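Local coordinates for protein pectinesterase (Sitophilus oryzae, PDB 4PMH) that probably helps digest plant cell walls as a secreted pectin methylesterase, hydrolysing the methyl esters of galacturonosyl units in pectin to release methanol, at residues W292-S297 with T306-Q311; G327-A332 with R336-N341; F255-D260 with Y265-Y270; D347-N350 with N354-W357. One frame throughout, in Å; residues are numbered along the deposited sequence.

Contact 1. Residues W292-S297 with T306-Q311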
loop_
_atom_site.group_PDB
_atom_site.type_symbol
_atom_site.label_atom_id
_atom_site.label_comp_id
_atom_site.label_asym_id
_atom_site.label_seq_id
_atom_site.Cartn_x
_atom_site.Cartn_y
_atom_site.Cartn_z
ATOM N N TRP A 292 2.650 -12.738 -1.723
ATOM C CA TRP A 292 1.931 -12.964 -0.465
ATOM C C TRP A 292 0.867 -13.986 -0.787
ATOM O O TRP A 292 -0.147 -13.688 -1.418
ATOM C CB TRP A 292 1.340 -11.689 0.134
ATOM C CG TRP A 292 0.534 -11.944 1.415
ATOM C CD1 TRP A 292 0.684 -12.992 2.300
ATOM C CD2 TRP A 292 -0.519 -11.130 1.931
ATOM N NE1 TRP A 292 -0.233 -12.874 3.341
ATOM C CE2 TRP A 292 -0.974 -11.734 3.134
ATOM C CE3 TRP A 292 -1.120 -9.937 1.503
ATOM C CZ2 TRP A 292 -2.012 -11.192 3.889
ATOM C CZ3 TRP A 292 -2.153 -9.409 2.246
ATOM C CH2 TRP A 292 -2.585 -10.027 3.430
ATOM N N ASP A 293 1.150 -15.217 -0.380
ATOM C CA ASP A 293 0.319 -16.365 -0.666
ATOM C C ASP A 293 -0.663 -16.483 0.510
ATOM O O ASP A 293 -0.601 -17.459 1.293
ATOM C CB ASP A 293 1.201 -17.641 -0.805
ATOM C CG ASP A 293 1.723 -17.865 -2.234
ATOM O OD1 ASP A 293 1.425 -17.040 -3.149
ATOM O OD2 ASP A 293 2.406 -18.900 -2.435
ATOM N N SER A 294 -1.533 -15.482 0.656
ATOM C CA SER A 294 -2.473 -15.436 1.804
ATOM C C SER A 294 -3.364 -16.671 1.869
ATOM O O SER A 294 -3.935 -17.101 0.865
ATOM C CB SER A 294 -3.352 -14.175 1.818
ATOM O OG SER A 294 -3.758 -13.799 0.522
ATOM N N GLY A 295 -3.439 -17.245 3.065
ATOM C CA GLY A 295 -4.244 -18.435 3.324
ATOM C C GLY A 295 -3.670 -19.733 2.803
ATOM O O GLY A 295 -4.341 -20.756 2.850
ATOM N N VAL A 296 -2.427 -19.705 2.309
ATOM C CA VAL A 296 -1.757 -20.898 1.795
ATOM C C VAL A 296 -0.755 -21.373 2.821
ATOM O O VAL A 296 0.203 -20.667 3.131
ATOM C CB VAL A 296 -1.021 -20.625 0.472
ATOM C CG1 VAL A 296 -0.293 -21.895 -0.007
ATOM C CG2 VAL A 296 -2.011 -20.105 -0.571
ATOM N N SER A 297 -0.977 -22.589 3.311
ATOM C CA SER A 297 -0.258 -23.115 4.474
ATOM C C SER A 297 1.225 -23.401 4.236
ATOM O O SER A 297 2.057 -23.197 5.108
ATOM C CB SER A 297 -0.919 -24.414 4.930
ATOM O OG SER A 297 -0.555 -24.677 6.267
ATOM N N THR A 306 -6.723 -21.023 -7.937
ATOM C CA THR A 306 -7.568 -20.814 -6.766
ATOM C C THR A 306 -6.824 -19.989 -5.697
ATOM O O THR A 306 -7.377 -19.000 -5.184
ATOM C CB THR A 306 -8.056 -22.163 -6.190
ATOM O OG1 THR A 306 -8.834 -22.855 -7.179
ATOM C CG2 THR A 306 -8.896 -21.965 -4.947
ATOM N N SER A 307 -5.592 -20.392 -5.364
ATOM C CA SER A 307 -4.754 -19.642 -4.426
ATOM C C SER A 307 -4.399 -18.269 -4.998
ATOM O O SER A 307 -4.421 -18.093 -6.212
ATOM C CB SER A 307 -3.489 -20.411 -4.073
ATOM O OG SER A 307 -3.788 -21.708 -3.579
ATOM N N PRO A 308 -4.097 -17.285 -4.122
ATOM C CA PRO A 308 -3.651 -15.988 -4.623
ATOM C C PRO A 308 -2.411 -16.162 -5.463
ATOM O O PRO A 308 -1.633 -17.099 -5.231
ATOM C CB PRO A 308 -3.281 -15.207 -3.357
ATOM C CG PRO A 308 -3.910 -15.919 -2.222
ATOM C CD PRO A 308 -4.106 -17.344 -2.647
ATOM N N ASN A 309 -2.237 -15.295 -6.449
ATOM C CA ASN A 309 -1.009 -15.287 -7.192
ATOM C C ASN A 309 -0.669 -13.863 -7.579
ATOM O O ASN A 309 -1.091 -13.351 -8.633
ATOM C CB ASN A 309 -1.086 -16.233 -8.396
ATOM C CG ASN A 309 0.271 -16.509 -9.012
ATOM O OD1 ASN A 309 1.324 -16.506 -8.340
ATOM N ND2 ASN A 309 0.253 -16.739 -10.321
ATOM N N GLY A 310 0.085 -13.222 -6.680
ATOM C CA GLY A 310 0.370 -11.784 -6.756
ATOM C C GLY A 310 0.795 -11.289 -8.128
ATOM O O GLY A 310 1.656 -11.888 -8.768
ATOM N N GLN A 311 0.198 -10.183 -8.564
ATOM C CA GLN A 311 0.459 -9.609 -9.883
ATOM C C GLN A 311 1.078 -8.235 -9.716
ATOM O O GLN A 311 0.548 -7.405 -8.974
ATOM C CB GLN A 311 -0.828 -9.519 -10.700
ATOM C CG GLN A 311 -0.648 -9.422 -12.216
ATOM C CD GLN A 311 -0.311 -8.037 -12.732
ATOM O OE1 GLN A 311 -0.626 -7.023 -12.102
ATOM N NE2 GLN A 311 0.349 -7.986 -13.892
HETATM O O HOH W 1 0.276 -14.661 -4.057
#

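Contact 2. Residues G327-A332 with R336-N341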
loop_
_atom_site.group_PDB
_atom_site.type_symbol
_atom_site.label_atom_id
_atom_site.label_comp_id
_atom_site.label_asym_id
_atom_site.label_seq_id
_atom_site.Cartn_x
_atom_site.Cartn_y
_atom_site.Cartn_z
ATOM N N GLY A 327 18.322 -11.799 -9.758
ATOM C CA GLY A 327 17.156 -12.460 -9.165
ATOM C C GLY A 327 16.424 -11.588 -8.147
ATOM O O GLY A 327 16.499 -11.822 -6.925
ATOM N N PRO A 328 15.699 -10.571 -8.647
ATOM C CA PRO A 328 15.006 -9.581 -7.833
ATOM C C PRO A 328 13.692 -10.065 -7.180
ATOM O O PRO A 328 13.085 -9.313 -6.408
ATOM C CB PRO A 328 14.730 -8.444 -8.823
ATOM C CG PRO A 328 14.738 -9.082 -10.165
ATOM C CD PRO A 328 15.457 -10.390 -10.085
ATOM N N TRP A 329 13.262 -11.290 -7.488
ATOM C CA TRP A 329 12.004 -11.831 -6.989
ATOM C C TRP A 329 12.290 -13.041 -6.115
ATOM O O TRP A 329 12.923 -13.986 -6.570
ATOM C CB TRP A 329 11.163 -12.282 -8.155
ATOM C CG TRP A 329 10.941 -11.257 -9.207
ATOM C CD1 TRP A 329 11.351 -11.339 -10.503
ATOM C CD2 TRP A 329 10.252 -10.011 -9.080
ATOM N NE1 TRP A 329 10.975 -10.214 -11.198
ATOM C CE2 TRP A 329 10.277 -9.391 -10.357
ATOM C CE3 TRP A 329 9.580 -9.366 -8.031
ATOM C CZ2 TRP A 329 9.681 -8.151 -10.603
ATOM C CZ3 TRP A 329 8.987 -8.119 -8.275
ATOM C CH2 TRP A 329 9.031 -7.535 -9.557
ATOM N N THR A 330 11.818 -13.037 -4.873
ATOM C CA THR A 330 12.175 -14.115 -3.941
ATOM C C THR A 330 10.986 -15.022 -3.528
ATOM O O THR A 330 9.871 -14.895 -4.042
ATOM C CB THR A 330 12.933 -13.558 -2.711
ATOM O OG1 THR A 330 13.492 -14.645 -1.968
ATOM C CG2 THR A 330 12.016 -12.763 -1.809
ATOM N N THR A 331 11.258 -15.959 -2.614
ATOM C CA THR A 331 10.300 -16.973 -2.248
ATOM C C THR A 331 9.013 -16.383 -1.685
ATOM O O THR A 331 9.061 -15.424 -0.907
ATOM C CB THR A 331 10.932 -17.915 -1.202
ATOM O OG1 THR A 331 12.130 -18.455 -1.748
ATOM C CG2 THR A 331 10.005 -19.050 -0.856
ATOM N N ALA A 332 7.872 -16.944 -2.079
ATOM C CA ALA A 332 6.581 -16.509 -1.518
ATOM C C ALA A 332 6.487 -16.781 -0.013
ATOM O O ALA A 332 7.200 -17.645 0.528
ATOM C CB ALA A 332 5.413 -17.181 -2.234
ATOM N N ARG A 336 6.473 -21.152 -1.416
ATOM C CA ARG A 336 6.410 -21.424 -2.846
ATOM C C ARG A 336 7.559 -20.707 -3.565
ATOM O O ARG A 336 7.614 -19.484 -3.582
ATOM C CB ARG A 336 5.067 -20.995 -3.428
ATOM C CG ARG A 336 5.009 -21.096 -4.947
ATOM C CD ARG A 336 3.605 -20.909 -5.454
ATOM N NE ARG A 336 3.060 -19.560 -5.259
ATOM C CZ ARG A 336 2.789 -18.693 -6.233
ATOM N NH1 ARG A 336 3.043 -18.980 -7.511
ATOM N NH2 ARG A 336 2.265 -17.523 -5.926
ATOM N N THR A 337 8.474 -21.482 -4.138
ATOM C CA THR A 337 9.652 -20.924 -4.793
ATOM C C THR A 337 9.256 -19.980 -5.943
ATOM O O THR A 337 8.257 -20.209 -6.625
ATOM C CB THR A 337 10.552 -22.018 -5.364
ATOM O OG1 THR A 337 9.904 -22.635 -6.471
ATOM C CG2 THR A 337 10.856 -23.065 -4.336
ATOM N N TYR A 338 10.025 -18.906 -6.120
ATOM C CA TYR A 338 9.786 -17.980 -7.239
ATOM C C TYR A 338 10.022 -18.724 -8.556
ATOM O O TYR A 338 11.041 -19.426 -8.704
ATOM C CB TYR A 338 10.670 -16.724 -7.190
ATOM C CG TYR A 338 10.483 -15.931 -8.473
ATOM C CD1 TYR A 338 9.296 -15.250 -8.720
ATOM C CD2 TYR A 338 11.459 -15.934 -9.471
ATOM C CE1 TYR A 338 9.087 -14.591 -9.925
ATOM C CE2 TYR A 338 11.257 -15.283 -10.677
ATOM C CZ TYR A 338 10.087 -14.609 -10.904
ATOM O OH TYR A 338 9.921 -13.954 -12.100
ATOM N N SER A 339 9.077 -18.598 -9.489
ATOM C CA SER A 339 9.241 -19.174 -10.826
ATOM C C SER A 339 8.802 -18.169 -11.904
ATOM O O SER A 339 7.634 -17.785 -11.973
ATOM C CB SER A 339 8.446 -20.476 -10.941
ATOM O OG SER A 339 8.714 -21.164 -12.166
ATOM N N GLY A 340 9.747 -17.753 -12.734
ATOM C CA GLY A 340 9.470 -16.790 -13.811
ATOM C C GLY A 340 9.352 -17.505 -15.147
ATOM O O GLY A 340 10.114 -18.425 -15.461
ATOM N N ASN A 341 8.378 -17.080 -15.933
ATOM C CA ASN A 341 8.140 -17.653 -17.231
ATOM C C ASN A 341 8.751 -16.764 -18.299
ATOM O O ASN A 341 8.227 -15.703 -18.640
ATOM C CB ASN A 341 6.632 -17.824 -17.486
ATOM C CG ASN A 341 6.350 -18.642 -18.731
ATOM O OD1 ASN A 341 7.273 -18.966 -19.488
ATOM N ND2 ASN A 341 5.084 -19.006 -18.935
HETATM O O HOH W 2 12.440 -18.625 -4.597
#

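Contact 3. Residues F255-D260 with Y265-Y270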
loop_
_atom_site.group_PDB
_atom_site.type_symbol
_atom_site.label_atom_id
_atom_site.label_comp_id
_atom_site.label_asym_id
_atom_site.label_seq_id
_atom_site.Cartn_x
_atom_site.Cartn_y
_atom_site.Cartn_z
ATOM N N PHE A 255 7.496 -5.252 -2.603
ATOM C CA PHE A 255 6.113 -5.605 -2.890
ATOM C C PHE A 255 5.760 -7.024 -2.467
ATOM O O PHE A 255 6.534 -7.953 -2.684
ATOM C CB PHE A 255 5.823 -5.447 -4.385
ATOM C CG PHE A 255 6.037 -4.050 -4.897
ATOM C CD1 PHE A 255 5.069 -3.087 -4.745
ATOM C CD2 PHE A 255 7.228 -3.696 -5.508
ATOM C CE1 PHE A 255 5.272 -1.790 -5.204
ATOM C CE2 PHE A 255 7.446 -2.410 -5.979
ATOM C CZ PHE A 255 6.469 -1.457 -5.822
ATOM N N ALA A 256 4.579 -7.182 -1.869
ATOM C CA ALA A 256 4.032 -8.490 -1.525
ATOM C C ALA A 256 2.549 -8.554 -1.893
ATOM O O ALA A 256 1.692 -8.545 -1.032
ATOM C CB ALA A 256 4.252 -8.828 -0.046
ATOM N N PRO A 257 2.243 -8.666 -3.200
ATOM C CA PRO A 257 0.840 -8.789 -3.614
ATOM C C PRO A 257 0.228 -10.164 -3.401
ATOM O O PRO A 257 0.917 -11.182 -3.559
ATOM C CB PRO A 257 0.871 -8.433 -5.116
ATOM C CG PRO A 257 2.309 -8.366 -5.499
ATOM C CD PRO A 257 3.165 -8.788 -4.339
ATOM N N ASP A 258 -1.056 -10.180 -3.013
ATOM C CA ASP A 258 -1.839 -11.420 -2.917
ATOM C C ASP A 258 -3.011 -11.372 -3.898
ATOM O O ASP A 258 -4.089 -11.939 -3.669
ATOM C CB ASP A 258 -2.281 -11.701 -1.465
ATOM C CG ASP A 258 -3.439 -10.833 -0.985
ATOM O OD1 ASP A 258 -3.622 -9.689 -1.450
ATOM O OD2 ASP A 258 -4.139 -11.311 -0.052
ATOM N N THR A 259 -2.763 -10.713 -5.022
ATOM C CA THR A 259 -3.740 -10.586 -6.085
ATOM C C THR A 259 -4.428 -11.906 -6.403
ATOM O O THR A 259 -3.775 -12.936 -6.624
ATOM C CB THR A 259 -3.064 -10.108 -7.380
ATOM O OG1 THR A 259 -2.065 -9.119 -7.080
ATOM C CG2 THR A 259 -4.106 -9.558 -8.325
ATOM N N ASP A 260 -5.751 -11.867 -6.424
ATOM C CA ASP A 260 -6.569 -13.015 -6.841
ATOM C C ASP A 260 -6.150 -13.501 -8.247
ATOM O O ASP A 260 -5.965 -12.672 -9.139
ATOM C CB ASP A 260 -8.065 -12.617 -6.816
ATOM C CG ASP A 260 -9.010 -13.801 -7.037
ATOM O OD1 ASP A 260 -9.101 -14.306 -8.184
ATOM O OD2 ASP A 260 -9.700 -14.196 -6.073
ATOM N N TYR A 265 -5.361 -7.334 -13.145
ATOM C CA TYR A 265 -4.682 -6.115 -12.739
ATOM C C TYR A 265 -4.420 -6.073 -11.240
ATOM O O TYR A 265 -5.322 -5.778 -10.454
ATOM C CB TYR A 265 -5.516 -4.898 -13.171
ATOM C CG TYR A 265 -5.761 -4.904 -14.667
ATOM C CD1 TYR A 265 -4.720 -4.690 -15.540
ATOM C CD2 TYR A 265 -7.012 -5.194 -15.192
ATOM C CE1 TYR A 265 -4.918 -4.718 -16.919
ATOM C CE2 TYR A 265 -7.220 -5.229 -16.562
ATOM C CZ TYR A 265 -6.171 -4.995 -17.417
ATOM O OH TYR A 265 -6.357 -5.035 -18.781
ATOM N N GLY A 266 -3.169 -6.342 -10.863
ATOM C CA GLY A 266 -2.719 -6.168 -9.489
ATOM C C GLY A 266 -2.055 -4.818 -9.348
ATOM O O GLY A 266 -2.711 -3.778 -9.453
ATOM N N TYR A 267 -0.745 -4.825 -9.143
ATOM C CA TYR A 267 0.007 -3.595 -8.898
ATOM C C TYR A 267 0.714 -3.126 -10.185
ATOM O O TYR A 267 1.306 -3.915 -10.898
ATOM C CB TYR A 267 0.997 -3.817 -7.752
ATOM C CG TYR A 267 0.396 -4.001 -6.371
ATOM C CD1 TYR A 267 -0.921 -3.638 -6.084
ATOM C CD2 TYR A 267 1.177 -4.513 -5.317
ATOM C CE1 TYR A 267 -1.446 -3.768 -4.797
ATOM C CE2 TYR A 267 0.660 -4.641 -4.044
ATOM C CZ TYR A 267 -0.658 -4.284 -3.791
ATOM O OH TYR A 267 -1.157 -4.400 -2.524
ATOM N N PHE A 268 0.598 -1.839 -10.488
ATOM C CA PHE A 268 1.261 -1.220 -11.630
ATOM C C PHE A 268 2.110 -0.053 -11.144
ATOM O O PHE A 268 1.584 0.952 -10.613
ATOM C CB PHE A 268 0.217 -0.726 -12.625
ATOM C CG PHE A 268 0.784 -0.222 -13.915
ATOM C CD1 PHE A 268 1.571 -1.015 -14.718
ATOM C CD2 PHE A 268 0.483 1.046 -14.340
ATOM C CE1 PHE A 268 2.069 -0.538 -15.924
ATOM C CE2 PHE A 268 0.958 1.531 -15.546
ATOM C CZ PHE A 268 1.753 0.747 -16.334
ATOM N N VAL A 269 3.421 -0.214 -11.285
ATOM C CA VAL A 269 4.398 0.802 -10.916
ATOM C C VAL A 269 4.955 1.415 -12.207
ATOM O O VAL A 269 5.584 0.708 -13.007
ATOM C CB VAL A 269 5.519 0.176 -10.082
ATOM C CG1 VAL A 269 6.590 1.201 -9.797
ATOM C CG2 VAL A 269 4.967 -0.423 -8.783
ATOM N N TYR A 270 4.712 2.715 -12.404
ATOM C CA TYR A 270 4.975 3.410 -13.669
ATOM C C TYR A 270 5.626 4.789 -13.447
ATOM O O TYR A 270 5.164 5.565 -12.625
ATOM C CB TYR A 270 3.656 3.588 -14.391
ATOM C CG TYR A 270 3.686 4.328 -15.704
ATOM C CD1 TYR A 270 4.407 3.842 -16.778
ATOM C CD2 TYR A 270 2.903 5.460 -15.899
ATOM C CE1 TYR A 270 4.404 4.493 -18.000
ATOM C CE2 TYR A 270 2.891 6.118 -17.125
ATOM C CZ TYR A 270 3.649 5.630 -18.168
ATOM O OH TYR A 270 3.658 6.284 -19.379
#

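Contact 4. Residues D347-N350 with N354-W357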
loop_
_atom_site.group_PDB
_atom_site.type_symbol
_atom_site.label_atom_id
_atom_site.label_comp_id
_atom_site.label_asym_id
_atom_site.label_seq_id
_atom_site.Cartn_x
_atom_site.Cartn_y
_atom_site.Cartn_z
ATOM N N ASP A 347 1.409 -17.159 -21.496
ATOM C CA ASP A 347 0.236 -16.500 -20.906
ATOM C C ASP A 347 0.656 -15.780 -19.626
ATOM O O ASP A 347 1.013 -16.415 -18.634
ATOM C CB ASP A 347 -0.813 -17.562 -20.591
ATOM C CG ASP A 347 -2.058 -17.024 -19.873
ATOM O OD1 ASP A 347 -2.321 -15.783 -19.785
ATOM O OD2 ASP A 347 -2.804 -17.924 -19.408
ATOM N N LEU A 348 0.578 -14.457 -19.631
ATOM C CA LEU A 348 1.044 -13.686 -18.472
ATOM C C LEU A 348 0.136 -13.867 -17.251
ATOM O O LEU A 348 0.487 -13.452 -16.134
ATOM C CB LEU A 348 1.175 -12.200 -18.823
ATOM C CG LEU A 348 2.159 -11.850 -19.955
ATOM C CD1 LEU A 348 1.939 -10.413 -20.382
ATOM C CD2 LEU A 348 3.607 -12.059 -19.547
ATOM N N ASN A 349 -1.016 -14.500 -17.451
ATOM C CA ASN A 349 -1.920 -14.833 -16.351
ATOM C C ASN A 349 -1.859 -16.290 -15.897
ATOM O O ASN A 349 -2.670 -16.725 -15.092
ATOM C CB ASN A 349 -3.338 -14.436 -16.730
ATOM C CG ASN A 349 -3.513 -12.933 -16.742
ATOM O OD1 ASN A 349 -3.126 -12.256 -15.787
ATOM N ND2 ASN A 349 -4.086 -12.397 -17.809
ATOM N N ASN A 350 -0.885 -17.030 -16.404
ATOM C CA ASN A 350 -0.665 -18.425 -16.009
ATOM C C ASN A 350 -0.325 -18.474 -14.523
ATOM O O ASN A 350 0.510 -17.705 -14.057
ATOM C CB ASN A 350 0.495 -18.962 -16.840
ATOM C CG ASN A 350 0.760 -20.451 -16.641
ATOM O OD1 ASN A 350 0.519 -21.016 -15.583
ATOM N ND2 ASN A 350 1.335 -21.080 -17.675
ATOM N N ASN A 354 4.833 -17.288 -11.188
ATOM C CA ASN A 354 4.535 -15.992 -10.626
ATOM C C ASN A 354 4.160 -15.003 -11.719
ATOM O O ASN A 354 4.345 -15.275 -12.913
ATOM C CB ASN A 354 5.693 -15.495 -9.802
ATOM C CG ASN A 354 5.868 -16.297 -8.543
ATOM O OD1 ASN A 354 6.655 -17.249 -8.514
ATOM N ND2 ASN A 354 5.074 -15.976 -7.515
ATOM N N ARG A 355 3.593 -13.875 -11.306
ATOM C CA ARG A 355 3.151 -12.844 -12.249
ATOM C C ARG A 355 3.824 -11.523 -11.934
ATOM O O ARG A 355 3.171 -10.471 -11.827
ATOM C CB ARG A 355 1.613 -12.672 -12.244
ATOM C CG ARG A 355 0.781 -13.963 -12.275
ATOM C CD ARG A 355 -0.486 -13.804 -11.398
ATOM N NE ARG A 355 -1.475 -13.186 -12.209
ATOM C CZ ARG A 355 -2.609 -12.630 -11.828
ATOM N NH1 ARG A 355 -3.016 -12.564 -10.558
ATOM N NH2 ARG A 355 -3.344 -12.124 -12.802
ATOM N N PHE A 356 5.141 -11.570 -11.807
ATOM C CA PHE A 356 5.947 -10.388 -11.607
ATOM C C PHE A 356 6.706 -10.093 -12.891
ATOM O O PHE A 356 7.435 -10.943 -13.391
ATOM C CB PHE A 356 6.954 -10.610 -10.476
ATOM C CG PHE A 356 6.346 -11.037 -9.171
ATOM C CD1 PHE A 356 5.085 -10.625 -8.793
ATOM C CD2 PHE A 356 7.062 -11.848 -8.316
ATOM C CE1 PHE A 356 4.544 -11.011 -7.580
ATOM C CE2 PHE A 356 6.531 -12.250 -7.103
ATOM C CZ PHE A 356 5.272 -11.833 -6.737
ATOM N N TRP A 357 6.516 -8.900 -13.440
ATOM C CA TRP A 357 7.098 -8.570 -14.740
ATOM C C TRP A 357 7.629 -7.155 -14.782
ATOM O O TRP A 357 7.217 -6.303 -14.011
ATOM C CB TRP A 357 6.060 -8.705 -15.866
ATOM C CG TRP A 357 5.102 -9.868 -15.736
ATOM C CD1 TRP A 357 3.856 -9.849 -15.156
ATOM C CD2 TRP A 357 5.295 -11.185 -16.224
ATOM N NE1 TRP A 357 3.279 -11.085 -15.240
ATOM C CE2 TRP A 357 4.136 -11.930 -15.893
ATOM C CE3 TRP A 357 6.339 -11.826 -16.900
ATOM C CZ2 TRP A 357 3.997 -13.290 -16.211
ATOM C CZ3 TRP A 357 6.201 -13.166 -17.209
ATOM C CH2 TRP A 357 5.023 -13.882 -16.868
HETATM O O HOH W 3 0.422 -10.991 -15.130
HETATM O O HOH W 4 2.673 -16.382 -14.874
#

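Contact 1. Residues W292-S297 with T306-Q311
Asp-293 OD1 is gripped from two directions: a water donates to it at 2.8 Å, and Arg-336 NH2 makes a salt bridge with it. The same water also donates to Trp-292 O, and it accepts from Gly-310 N at 3.0 Å. This water bridges 292-297 and 306-311, which have no direct hydrogen bond between them; Arg-336 NH2 also holds Asn-309 OD1. Both segments belong to the long loop that links strands 286-290 and 311-315 of the parallel beta-helix typical of pectinesterases. Residues 293 to 296 form a type II beta turn, with Gly-295 at its positive-phi corner, and the turn is closed by Val-296 N to Asp-293 O. Ser-294 and Val-296 of the turn lean on the ring of Pro-308. Pro-308 CG lies 3.3 Å from Ser-294 O and 3.5 Å from Ser-294 OG, so it packs against both oxygens of that serine. On the flank of the proline, Val-296 CG2 approaches Pro-308 CD at 4.0 Å and Ser-307 CB at 3.8 Å; this methyl stands beside its own backbone N because CG1 has taken the anti place (chi1 178°). Asp-293 OD2 is held by Ser-334 OG, and Ser-294 OG bonds to Asp-258 OD2. Trp-292, which by similarity binds substrate, stands next to this turn without putting its indole on the other segment. Instead one indole face receives Ser-294 CB, 3.6 Å above the ring plane and displaced toward the rim.

Contact 2. Residues G327-A332 with R336-N341
Tyr-338 lays its phenol ring under the first carbon of the Trp-329 side chain: Trp-329 CB sits 3.5 Å from the ring centroid, almost on the ring normal, a CH-pi contact over the face. Beyond that carbon the indole continues across the phenol at a slant. The five-membered ring and the phenol are tilted 36° to each other with centroids 4.9 Å apart. At the far end of the overlap Trp-329 CD1 is 3.4 Å from Tyr-338 OH. The tyrosine reaches back along strand 329-330, its chi1 of 172° setting CG opposite the backbone N, and its CB also packs near Trp-329 O and Thr-330 O. That short, weakly bonded strand is an outermost one of a four-stranded parallel sheet in the beta-helix, next to strand 286-290, and the chain turns back on it through the loop containing 336-341. The return is pinned by Ala-332 N donating to Arg-336 O at 3.0 Å, with an N-H...O angle of 159°. Next to this bond Thr-331 CG2 rests 3.7 Å from the same carbonyl oxygen, and Ala-332 CB meets Arg-336 CB at 4.0 Å. A water accepts from Tyr-338 N and also bonds Thr-331 OG1, both at 2.9 Å. The guanidinium of Arg-336 leaves the contact for Asn-309 OD1 and a cation-pi contact with Tyr-302. Past Tyr-338, Ser-339 N bonds Asn-354 OD1, and the Trp-329 indole meets the ring of Phe-356 in strand 355-359.

Contact 3. Residues F255-D260 with Y265-Y270
Phe-255 and Val-269 make the tight end of this contact, reaching for each other from opposite directions: Phe-255 CZ meets Val-269 CG2 at 3.5 Å. A chi1 of 175° puts Val-269 CG1 opposite the backbone N and leaves CG2 to meet the ring. Next along, Tyr-267 meets both Phe-255 and Pro-257 with CD2. This atom is 3.9 Å from Pro-257 CB and 4.2 Å from Phe-255 CD1, all at oblique angles. Toward Thr-259 the contact is looser: Thr-259 CG2 is 3.8 Å from Gly-266 CA, and the chain then leaves for exposed Asp-260. No hydrogen bond crosses the contact. The axes of strand segments 255-257 and 267-270 approach to 10.0 Å, their N-to-C directions 150° apart, since they belong to different sheets of the beta-helix and face each other through its apolar interior. Polar ends are tied off by other parts of the coil: Tyr-267 OH bonds Ala-204 O, and Thr-259 OG1 takes Gln-311 N. Around the core, Leu-312 of strand 311-315 touches both Phe-255 and Tyr-267, Ala-234 of strand 233-237 touches Tyr-267, and Phe-241 of strand 240-243 packs edge-to-face with Phe-255.

Contact 4. Residues D347-N350 with N354-W357
A type I beta turn from Asp-347 to Asn-350, overlaid by an Asx turn, presents Leu-348 and Asn-349 to strand 355-359, an outermost strand of the ten-stranded parallel sheet of the beta-helix. In the Asx turn Asp-347 OD1 accepts from Asn-349 N at 3.0 Å, met from above the carboxylate plane. Leu-348 lays its CD2 methyl over the Trp-357 indole, 3.4 Å from the six-membered-ring centroid and close to the normal, a CH-pi contact. Leu-348 O lies 3.5 Å from Trp-357 CZ2, and a water bridges this carbonyl, 2.7 Å away, to Trp-357 NE1, 2.9 Å away. On the other flank Arg-355 NH2 donates to Asn-349 OD1 at 3.0 Å, with an N-H...O angle of 159°. The acceptor lies in the guanidinium plane, although the amide is turned 63° from it. Bends at chi2 and chi3 (85°) bring the guanidinium round to Asn-349. NH2 also holds Lys-263 O, while NH1 bonds Asn-309 O and Asp-260 O. These four acceptors are all neutral amide oxygens, which implies that carbonyl dipoles probably help to stabilise the arginine charge.

Overall arrangement
In chain order, contacts 3, 1, 2 and 4 occupy the C-terminal part of the beta-helix, and those that touch have centres 11 to 14 Å apart. Contact 3 lies in its interior and contact 1 adjoins it, with Asn-309 N bonding Thr-259 O at 2.8 Å. Residues 306-311 also touch contact 4, where Gly-310 O packs 3.2 Å from Phe-356 CE1. Contacts 2 and 4 join through Ser-339 N and Asn-354 OD1, 2.9 Å apart; contacts 2 and 3 do not touch. The probable catalytic cleft borders contacts 1 and 2: the nearest side-chain atoms of Trp-292 and Asp-226, the likely nucleophile, are about 6 Å apart, and those of Thr-330 and Arg-290 about 4 Å.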